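Local structure of bacterial microcompartment shell protein CutR (Streptococcus intermedius SK54 = ATCC 27335, 6XPJ) at residues C[18-24]-C[49-54]; C[93-97]-C[113-117]. The protein probably forms a minor, hexameric part of the shell of the choline-degrading bacterial microcompartment, where its circularly permuted fold may add heterogeneity and flexibility. The protein carries 1 engineered substitution. All coordinates share one frame. Residue numbers count along the deposited sequence, not the author numbering.

Interaction 1: C[18-24]-C[49-54]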
loop_
_atom_site.group_PDB
_atom_site.type_symbol
_atom_site.label_atom_id
_atom_site.label_comp_id
_atom_site.label_asym_id
_atom_site.label_seq_id
_atom_site.Cartn_x
_atom_site.Cartn_y
_atom_site.Cartn_z
ATOM N N PRO C 18 0.374 -10.217 -6.960
ATOM C CA PRO C 18 1.662 -9.765 -7.445
ATOM C C PRO C 18 2.052 -10.490 -8.735
ATOM O O PRO C 18 1.713 -11.655 -8.956
ATOM C CB PRO C 18 2.645 -10.112 -6.307
ATOM C CG PRO C 18 1.929 -10.982 -5.362
ATOM C CD PRO C 18 0.462 -11.014 -5.737
ATOM N N GLY C 19 2.731 -9.760 -9.602
ATOM C CA GLY C 19 3.395 -10.347 -10.772
ATOM C C GLY C 19 4.732 -10.956 -10.400
ATOM O O GLY C 19 5.054 -11.048 -9.213
ATOM N N LYS C 20 5.454 -11.377 -11.427
ATOM C CA LYS C 20 6.710 -12.132 -11.296
ATOM C C LYS C 20 7.702 -11.433 -12.190
ATOM O O LYS C 20 7.747 -11.720 -13.374
ATOM C CB LYS C 20 6.482 -13.605 -11.610
ATOM C CG LYS C 20 5.602 -14.299 -10.595
ATOM C CD LYS C 20 5.146 -15.679 -11.054
ATOM C CE LYS C 20 4.172 -15.564 -12.216
ATOM N NZ LYS C 20 3.237 -16.713 -12.321
ATOM N N GLN C 21 8.484 -10.517 -11.622
ATOM C CA GLN C 21 9.280 -9.600 -12.468
ATOM C C GLN C 21 10.470 -9.071 -11.679
ATOM O O GLN C 21 10.314 -8.736 -10.497
ATOM C CB GLN C 21 8.369 -8.441 -12.897
ATOM C CG GLN C 21 9.041 -7.363 -13.707
ATOM C CD GLN C 21 8.002 -6.505 -14.392
ATOM O OE1 GLN C 21 7.194 -6.987 -15.181
ATOM N NE2 GLN C 21 8.058 -5.221 -14.108
ATOM N N ILE C 22 11.597 -8.902 -12.362
ATOM C CA ILE C 22 12.681 -7.985 -11.928
ATOM C C ILE C 22 12.559 -6.725 -12.768
ATOM O O ILE C 22 12.647 -6.800 -14.013
ATOM C CB ILE C 22 14.065 -8.629 -12.053
ATOM C CG1 ILE C 22 14.165 -9.836 -11.118
ATOM C CG2 ILE C 22 15.133 -7.575 -11.795
ATOM C CD1 ILE C 22 15.518 -10.504 -11.071
ATOM N N THR C 23 12.347 -5.584 -12.103
ATOM C CA THR C 23 12.099 -4.292 -12.779
ATOM C C THR C 23 13.369 -3.438 -12.788
ATOM O O THR C 23 13.427 -2.426 -13.514
ATOM C CB THR C 23 10.916 -3.555 -12.143
ATOM O OG1 THR C 23 9.837 -4.480 -11.946
ATOM C CG2 THR C 23 10.461 -2.416 -13.019
ATOM N N LEU C 24 14.373 -3.812 -12.014
ATOM C CA LEU C 24 15.627 -3.042 -11.938
ATOM C C LEU C 24 16.735 -4.010 -11.562
ATOM O O LEU C 24 16.584 -4.761 -10.590
ATOM C CB LEU C 24 15.508 -1.928 -10.890
ATOM C CG LEU C 24 16.732 -1.020 -10.801
ATOM C CD1 LEU C 24 16.820 -0.141 -12.026
ATOM C CD2 LEU C 24 16.673 -0.192 -9.537
ATOM N N VAL C 49 21.770 -2.605 -7.269
ATOM C CA VAL C 49 20.383 -2.315 -6.830
ATOM C C VAL C 49 19.431 -3.196 -7.626
ATOM O O VAL C 49 19.479 -3.171 -8.867
ATOM C CB VAL C 49 20.029 -0.836 -7.019
ATOM C CG1 VAL C 49 18.712 -0.541 -6.315
ATOM C CG2 VAL C 49 21.144 0.086 -6.528
ATOM N N VAL C 50 18.592 -3.933 -6.914
ATOM C CA VAL C 50 17.612 -4.858 -7.532
ATOM C C VAL C 50 16.216 -4.549 -7.000
ATOM O O VAL C 50 16.025 -4.406 -5.785
ATOM C CB VAL C 50 17.991 -6.328 -7.308
ATOM C CG1 VAL C 50 17.156 -7.206 -8.206
ATOM C CG2 VAL C 50 19.480 -6.562 -7.550
ATOM N N SER C 51 15.261 -4.491 -7.914
ATOM C CA SER C 51 13.809 -4.385 -7.639
ATOM C C SER C 51 13.110 -5.655 -8.098
ATOM O O SER C 51 13.237 -5.990 -9.309
ATOM C CB SER C 51 13.233 -3.226 -8.390
ATOM O OG SER C 51 11.838 -3.106 -8.075
ATOM N N LEU C 52 12.430 -6.335 -7.188
ATOM C CA LEU C 52 11.789 -7.643 -7.475
ATOM C C LEU C 52 10.328 -7.642 -7.058
ATOM O O LEU C 52 9.934 -6.982 -6.091
ATOM C CB LEU C 52 12.508 -8.764 -6.735
ATOM C CG LEU C 52 14.008 -8.841 -6.935
ATOM C CD1 LEU C 52 14.758 -8.243 -5.748
ATOM C CD2 LEU C 52 14.453 -10.261 -7.236
ATOM N N THR C 53 9.547 -8.473 -7.741
ATOM C CA THR C 53 8.132 -8.741 -7.427
ATOM C C THR C 53 7.939 -10.225 -7.692
ATOM O O THR C 53 8.394 -10.706 -8.738
ATOM C CB THR C 53 7.209 -7.898 -8.323
ATOM O OG1 THR C 53 7.647 -6.524 -8.271
ATOM C CG2 THR C 53 5.764 -8.104 -7.934
ATOM N N PRO C 54 7.319 -11.011 -6.793
ATOM C CA PRO C 54 6.850 -10.555 -5.485
ATOM C C PRO C 54 8.012 -10.289 -4.516
ATOM O O PRO C 54 9.144 -10.716 -4.742
ATOM C CB PRO C 54 5.994 -11.724 -4.990
ATOM C CG PRO C 54 6.636 -12.928 -5.636
ATOM C CD PRO C 54 7.092 -12.450 -6.994
HETATM O O HOH W 1 9.997 -5.426 -9.467
#
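Leu24 lays its CB against CB of Ser51 at 3.6 Å and its CD2 against CG1 of Val49 at 3.8 Å, packing along an antiparallel strand pair within the sheet of the circularly permuted BMC fold. The pairing illustrates a beta bulge. Gln21 and Thr53 form a hydrogen-bonded pair, each amide N 2.9 Å from the other's carbonyl O, and Ile22 faces Leu52 as a non-hydrogen-bonded pair. The register then slips by one: Ser51 O accepts from Thr23 N (3.0 Å), while Ser51 N donates to Leu24 O (3.0 Å), so one residue answers two. Ile22, Val50 and Leu52 turn their side chains to helix 89-105, whereas Gln21, Ser51 and Thr53 line the face met by a second subunit, whose Glu56 is hydrogen-bonded to Ser51 OG. Water 1 joins the polar groups on that face, lying 2.7 Å from Thr23 OG1 and 2.9 Å from Thr53 OG1, and Thr23 OG1 also accepts from Gln21 NE2 at 2.9 Å.

Interaction 2: C[93-97]-C[113-117]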
loop_
_atom_site.group_PDB
_atom_site.type_symbol
_atom_site.label_atom_id
_atom_site.label_comp_id
_atom_site.label_asym_id
_atom_site.label_seq_id
_atom_site.Cartn_x
_atom_site.Cartn_y
_atom_site.Cartn_z
ATOM N N GLU C 93 28.648 -6.489 -11.161
ATOM C CA GLU C 93 28.014 -6.872 -12.448
ATOM C C GLU C 93 27.788 -8.390 -12.514
ATOM O O GLU C 93 26.720 -8.830 -13.026
ATOM C CB GLU C 93 28.846 -6.395 -13.626
ATOM C CG GLU C 93 28.890 -4.907 -13.736
ATOM C CD GLU C 93 29.561 -4.368 -14.984
ATOM O OE1 GLU C 93 29.499 -3.149 -15.173
ATOM O OE2 GLU C 93 30.123 -5.169 -15.751
ATOM N N THR C 94 28.771 -9.217 -12.110
ATOM C CA THR C 94 28.642 -10.689 -12.138
ATOM C C THR C 94 27.417 -11.090 -11.322
ATOM O O THR C 94 26.609 -11.902 -11.788
ATOM C CB THR C 94 29.906 -11.388 -11.623
ATOM O OG1 THR C 94 30.920 -11.072 -12.581
ATOM C CG2 THR C 94 29.733 -12.884 -11.468
ATOM N N SER C 95 27.268 -10.525 -10.123
ATOM C CA SER C 95 26.139 -10.866 -9.233
ATOM C C SER C 95 24.811 -10.459 -9.891
ATOM O O SER C 95 23.856 -11.219 -9.831
ATOM C CB SER C 95 26.298 -10.238 -7.878
ATOM O OG SER C 95 27.385 -10.847 -7.168
ATOM N N LEU C 96 24.744 -9.264 -10.482
ATOM C CA LEU C 96 23.500 -8.815 -11.144
ATOM C C LEU C 96 23.183 -9.747 -12.308
ATOM O O LEU C 96 22.026 -10.113 -12.482
ATOM C CB LEU C 96 23.696 -7.382 -11.617
ATOM C CG LEU C 96 23.722 -6.332 -10.519
ATOM C CD1 LEU C 96 24.109 -4.997 -11.099
ATOM C CD2 LEU C 96 22.366 -6.240 -9.820
ATOM N N GLU C 97 24.168 -10.081 -13.124
ATOM C CA GLU C 97 23.970 -10.999 -14.271
ATOM C C GLU C 97 23.453 -12.347 -13.765
ATOM O O GLU C 97 22.522 -12.911 -14.375
ATOM C CB GLU C 97 25.299 -11.226 -14.967
ATOM C CG GLU C 97 25.794 -10.044 -15.758
ATOM C CD GLU C 97 27.267 -10.126 -16.097
ATOM O OE1 GLU C 97 27.709 -9.285 -16.893
ATOM O OE2 GLU C 97 27.974 -11.016 -15.569
ATOM N N PRO C 113 17.014 -5.592 -18.686
ATOM C CA PRO C 113 18.449 -5.697 -18.851
ATOM C C PRO C 113 19.195 -5.155 -17.634
ATOM O O PRO C 113 18.660 -4.428 -16.803
ATOM C CB PRO C 113 18.769 -4.823 -20.066
ATOM C CG PRO C 113 17.462 -4.456 -20.659
ATOM C CD PRO C 113 16.424 -4.569 -19.561
ATOM N N LEU C 114 20.470 -5.482 -17.599
ATOM C CA LEU C 114 21.429 -4.879 -16.669
ATOM C C LEU C 114 21.681 -3.429 -17.091
ATOM O O LEU C 114 22.021 -3.156 -18.253
ATOM C CB LEU C 114 22.707 -5.698 -16.695
ATOM C CG LEU C 114 23.653 -5.461 -15.534
ATOM C CD1 LEU C 114 24.494 -6.715 -15.306
ATOM C CD2 LEU C 114 24.519 -4.286 -15.826
ATOM N N THR C 115 21.505 -2.493 -16.180
ATOM C CA THR C 115 21.734 -1.076 -16.481
ATOM C C THR C 115 22.843 -0.515 -15.592
ATOM O O THR C 115 23.130 -1.077 -14.495
ATOM C CB THR C 115 20.435 -0.282 -16.369
ATOM O OG1 THR C 115 19.819 -0.492 -15.094
ATOM C CG2 THR C 115 19.469 -0.698 -17.453
ATOM N N LYS C 116 23.499 0.531 -16.085
ATOM C CA LYS C 116 24.737 1.080 -15.487
ATOM C C LYS C 116 24.647 2.599 -15.397
ATOM O O LYS C 116 24.260 3.260 -16.380
ATOM C CB LYS C 116 25.959 0.687 -16.312
ATOM C CG LYS C 116 26.128 -0.796 -16.534
ATOM C CD LYS C 116 27.464 -1.144 -17.152
ATOM C CE LYS C 116 27.562 -2.613 -17.493
ATOM N NZ LYS C 116 28.942 -2.976 -17.898
ATOM N N SER C 117 25.059 3.151 -14.260
ATOM C CA SER C 117 25.279 4.607 -14.105
ATOM C C SER C 117 26.575 4.841 -13.317
ATOM O O SER C 117 27.304 3.909 -13.039
ATOM C CB SER C 117 24.092 5.252 -13.484
ATOM O OG SER C 117 23.881 4.848 -12.116
ATOM O OXT SER C 117 26.824 6.016 -13.022
#
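A lysine near the C terminus illustrates how a single charged pair can tie a strand end to a helix. Lys116 NZ donates to Glu93 OE1 at 2.8 Å, a hydrogen-bonded salt bridge that an extended lysine side chain makes possible: its CA-to-CB bond starts sideways, and its end reaches the helix. Alongside the salt bridge, Leu114 directs its CD1 into the helix surface, 3.8 Å from Leu96 CB and 3.6 Å from Glu97 CG. The same methyl lies 3.8 Å from Glu93 O, whose hydrogen-bonding need is met within the helix by Glu97 N at 2.8 Å. Polar groups of segment 113-117 find partners elsewhere: Thr115 OG1 and Ser117 OG take the two ring nitrogens of His26 on strand 11-28, and Lys116 O bonds Tyr102 OH of a second subunit. On the helix, Ser95 OG is held by Ala65 O and Thr94 OG1 by Gln90 O. Helix 89-105 thus packs on an edge strand of its own chain's sheet, as befits the layered alpha/beta fold of a BMC-domain shell protein.

Overall arrangement
From the N terminus, strand 11-28 enters the sheet first, and strand 46-53 returns beside it, so that interaction 1 closes the excursion through helix 33-39. The chain next passes through helix 58-68 and strands 72-77 and 82-87 to helix 89-105; interaction 2 then closes the connection from this helix to strand 110-116. The two loops follow in series, neither nested nor crossed, yet they meet in space: centres about 14 Å apart, they touch where Val50 CG2 lies 3.7 Å from Leu96 CD2. Strand 110-116 runs parallel to strand 11-28, so that both contacts reach the same sheet, interaction 1 within it and interaction 2 between its edge strand and helix 89-105, and both also adjoin the second subunit.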